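Local atomic coordinates of GCN5-related N-acetyltransferase (PDB entry 2OZG), a protein that binds coenzyme A and, as a member of the GNAT family, probably transfers acetyl groups, perhaps to the amines of aminoglycosides. Residues V291-A296 with L347-L352. Residues are numbered along the deposited sequence; the frame is centred on the assembly and turned at random. Where two conformers were deposited one is given.
Sequences VNVCKA and LDIKGL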
ATOM      1  N   VAL A 291     -43.746  -2.855 -11.159  1.00 32.91           N
ATOM      2  CA  VAL A 291     -44.372  -2.220 -12.302  1.00 30.50           C
ATOM      3  C   VAL A 291     -45.915  -2.356 -12.269  1.00 34.63           C
ATOM      4  O   VAL A 291     -46.659  -1.405 -12.599  1.00 32.83           O
ATOM      5  CB  VAL A 291     -43.810  -2.796 -13.611  1.00 28.13           C
ATOM      6  CG1 VAL A 291     -44.510  -2.175 -14.832  1.00 29.63           C
ATOM      7  CG2 VAL A 291     -42.291  -2.578 -13.687  1.00 31.15           C
ATOM      8  N   ASN A 292     -46.379  -3.544 -11.865  1.00 32.79           N
ATOM      9  CA  ASN A 292     -47.818  -3.829 -11.678  1.00 31.93           C
ATOM     10  C   ASN A 292     -48.061  -4.501 -10.317  1.00 33.36           C
ATOM     11  O   ASN A 292     -47.652  -5.642 -10.090  1.00 29.13           O
ATOM     12  CB  ASN A 292     -48.347  -4.675 -12.809  1.00 28.44           C
ATOM     13  CG  ASN A 292     -49.846  -4.780 -12.771  1.00 38.56           C
ATOM     14  OD1 ASN A 292     -50.438  -5.327 -11.836  1.00 31.91           O
ATOM     15  ND2 ASN A 292     -50.472  -4.209 -13.762  1.00 38.50           N
ATOM     16  N   VAL A 293     -48.668  -3.778  -9.395  1.00 31.53           N
ATOM     17  CA  VAL A 293     -48.844  -4.309  -8.048  1.00 35.42           C
ATOM     18  C   VAL A 293     -49.601  -5.620  -8.016  1.00 36.15           C
ATOM     19  O   VAL A 293     -49.168  -6.560  -7.362  1.00 34.92           O
ATOM     20  CB  VAL A 293     -49.562  -3.262  -7.091  1.00 34.67           C
ATOM     21  CG1 VAL A 293     -50.039  -3.885  -5.777  1.00 37.56           C
ATOM     22  CG2 VAL A 293     -48.634  -2.128  -6.786  1.00 34.13           C
ATOM     23  N   CYS A 294     -50.740  -5.685  -8.716  0.50 35.32           N
ATOM     24  CA  CYS A 294     -51.568  -6.894  -8.726  0.50 34.02           C
ATOM     25  C   CYS A 294     -50.848  -8.067  -9.342  0.50 32.97           C
ATOM     26  O   CYS A 294     -50.765  -9.136  -8.747  0.50 31.42           O
ATOM     27  CB  CYS A 294     -52.878  -6.674  -9.500  0.50 35.70           C
ATOM     28  SG  CYS A 294     -53.900  -5.386  -8.806  0.50 36.88           S
ATOM     29  N   LYS A 295     -50.344  -7.881 -10.552  1.00 31.87           N
ATOM     30  CA  LYS A 295     -49.694  -8.972 -11.229  1.00 30.29           C
ATOM     31  C   LYS A 295     -48.410  -9.433 -10.506  1.00 31.07           C
ATOM     32  O   LYS A 295     -48.130 -10.614 -10.435  1.00 32.82           O
ATOM     33  CB  LYS A 295     -49.423  -8.618 -12.673  1.00 32.36           C
ATOM     34  CG  LYS A 295     -50.654  -8.282 -13.509  1.00 32.81           C
ATOM     35  CD  LYS A 295     -51.590  -9.468 -13.732  1.00 53.25           C
ATOM     36  N   ALA A 296     -47.646  -8.508  -9.968  1.00 31.40           N
ATOM     37  CA  ALA A 296     -46.405  -8.873  -9.250  1.00 33.50           C
ATOM     38  C   ALA A 296     -46.732  -9.758  -8.038  1.00 33.02           C
ATOM     39  O   ALA A 296     -46.118 -10.814  -7.854  1.00 33.76           O
ATOM     40  CB  ALA A 296     -45.644  -7.656  -8.808  1.00 32.82           C
ATOM     41  N   LEU A 347     -47.687   2.322   2.104  1.00 31.77           N
ATOM     42  CA  LEU A 347     -46.346   2.484   1.643  1.00 31.36           C
ATOM     43  C   LEU A 347     -46.327   2.999   0.215  1.00 32.86           C
ATOM     44  O   LEU A 347     -47.301   2.956  -0.520  1.00 29.09           O
ATOM     45  CB  LEU A 347     -45.590   1.142   1.723  1.00 31.40           C
ATOM     46  CG  LEU A 347     -46.275  -0.136   1.291  1.00 38.71           C
ATOM     47  CD1 LEU A 347     -47.039  -0.077   0.038  1.00 45.63           C
ATOM     48  CD2 LEU A 347     -45.248  -1.268   1.203  1.00 36.61           C
ATOM     49  N   ASP A 348     -45.173   3.510  -0.147  1.00 31.93           N
ATOM     50  CA  ASP A 348     -44.912   3.937  -1.483  1.00 33.23           C
ATOM     51  C   ASP A 348     -44.520   2.693  -2.252  1.00 31.75           C
ATOM     52  O   ASP A 348     -44.072   1.710  -1.664  1.00 30.34           O
ATOM     53  CB  ASP A 348     -43.712   4.900  -1.445  1.00 34.70           C
ATOM     54  CG  ASP A 348     -43.383   5.455  -2.803  1.00 44.12           C
ATOM     55  OD1 ASP A 348     -44.218   6.234  -3.305  1.00 38.65           O
ATOM     56  OD2 ASP A 348     -42.300   5.091  -3.360  1.00 37.00           O
ATOM     57  N   ILE A 349     -44.618   2.765  -3.574  1.00 29.64           N
ATOM     58  CA  ILE A 349     -44.223   1.664  -4.430  1.00 30.10           C
ATOM     59  C   ILE A 349     -42.763   1.199  -4.133  1.00 30.25           C
ATOM     60  O   ILE A 349     -42.427   0.020  -4.311  1.00 31.32           O
ATOM     61  CB  ILE A 349     -44.469   2.067  -5.921  1.00 31.29           C
ATOM     62  CG1 ILE A 349     -44.504   0.843  -6.808  1.00 31.41           C
ATOM     63  CG2 ILE A 349     -43.428   3.088  -6.446  1.00 32.97           C
ATOM     64  CD1 ILE A 349     -45.765  -0.016  -6.563  1.00 32.46           C
ATOM     65  N   LYS A 350     -41.908   2.106  -3.610  1.00 33.00           N
ATOM     66  CA  LYS A 350     -40.546   1.757  -3.234  1.00 31.59           C
ATOM     67  C   LYS A 350     -40.480   0.869  -2.031  1.00 36.29           C
ATOM     68  O   LYS A 350     -39.675  -0.072  -2.019  1.00 33.51           O
ATOM     69  CB  LYS A 350     -39.644   2.952  -2.993  1.00 33.44           C
ATOM     70  CG  LYS A 350     -39.481   3.802  -4.242  1.00 32.64           C
ATOM     71  CD  LYS A 350     -38.443   4.884  -4.126  1.00 32.04           C
ATOM     72  CE  LYS A 350     -38.629   5.910  -2.998  1.00 34.21           C
ATOM     73  NZ  LYS A 350     -39.881   6.658  -3.050  1.00 40.24           N
ATOM     74  N   GLY A 351     -41.318   1.169  -1.019  1.00 35.42           N
ATOM     75  CA  GLY A 351     -41.385   0.352   0.170  1.00 35.50           C
ATOM     76  C   GLY A 351     -41.832  -1.056  -0.195  1.00 35.39           C
ATOM     77  O   GLY A 351     -41.356  -2.033   0.366  1.00 36.70           O
ATOM     78  N   LEU A 352     -42.750  -1.147  -1.159  1.00 38.00           N
ATOM     79  CA  LEU A 352     -43.322  -2.421  -1.576  1.00 32.40           C
ATOM     80  C   LEU A 352     -42.309  -3.292  -2.242  1.00 33.28           C
ATOM     81  O   LEU A 352     -42.376  -4.508  -2.114  1.00 32.86           O
ATOM     82  CB  LEU A 352     -44.505  -2.182  -2.522  1.00 35.67           C
ATOM     83  CG  LEU A 352     -45.256  -3.453  -2.987  1.00 35.70           C
ATOM     84  CD1 LEU A 352     -45.744  -4.234  -1.798  1.00 34.46           C
ATOM     85  CD2 LEU A 352     -46.378  -3.123  -3.891  1.00 29.95           C
TER
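Val293, on the first turn of helix 293-299, meets Ile349 and Leu352, one turn apart on helix 349-357, through methyl groups alone. Its CG2 does most of the touching: the methyl stands anti to the carbonyl carbon and lies 3.6 Å from Ile349 CD1 and 3.8 Å from Leu352 CD2, so a single methyl is shared between the end of the Ile349 chain and one branch of Leu352. CG1 only grazes Leu352 CD2, at 4.2 Å. Val293 and Ile349 run past each other in opposite directions, whereas Leu352 comes in at a slant. Ile349 carries CG1 anti to its backbone N (chi1 -162°) and then bends at chi2 (70°), an arrangement that presents CD1 to Val293. No hydrogen bond crosses the contact, in keeping with a buried, apolar meeting of two helix starts.

Each helix start is capped by its own polar side chain, away from the methyls. At the N-cap of helix 293-299, Asn292 OD1 accepts from Lys295 N at 2.9 Å in an almost straight bond (177°), with the donor tilted from the carbonyl plane. At the N-cap of helix 349-357, Asp348 OD2 takes two donors from Lys350 on opposite faces of the carboxylate plane: the backbone N at 3.0 Å and, in a salt bridge, NZ at 2.9 Å. The acid probably also offsets the helix dipole there.

Both helices belong to the sterol carrier protein-like domain. The second follows directly from strand 345-348, paired in parallel with strand 308-315; Ile349 also packs on Val314 of that neighbour. Asn322 bonds to the backbone of Val291 and Val293, while Ile290 of strand 279-290 touches both Ile349 and Leu352, and just before the first helix, Val291 rests on helix 96-110 of the acetyltransferase fold.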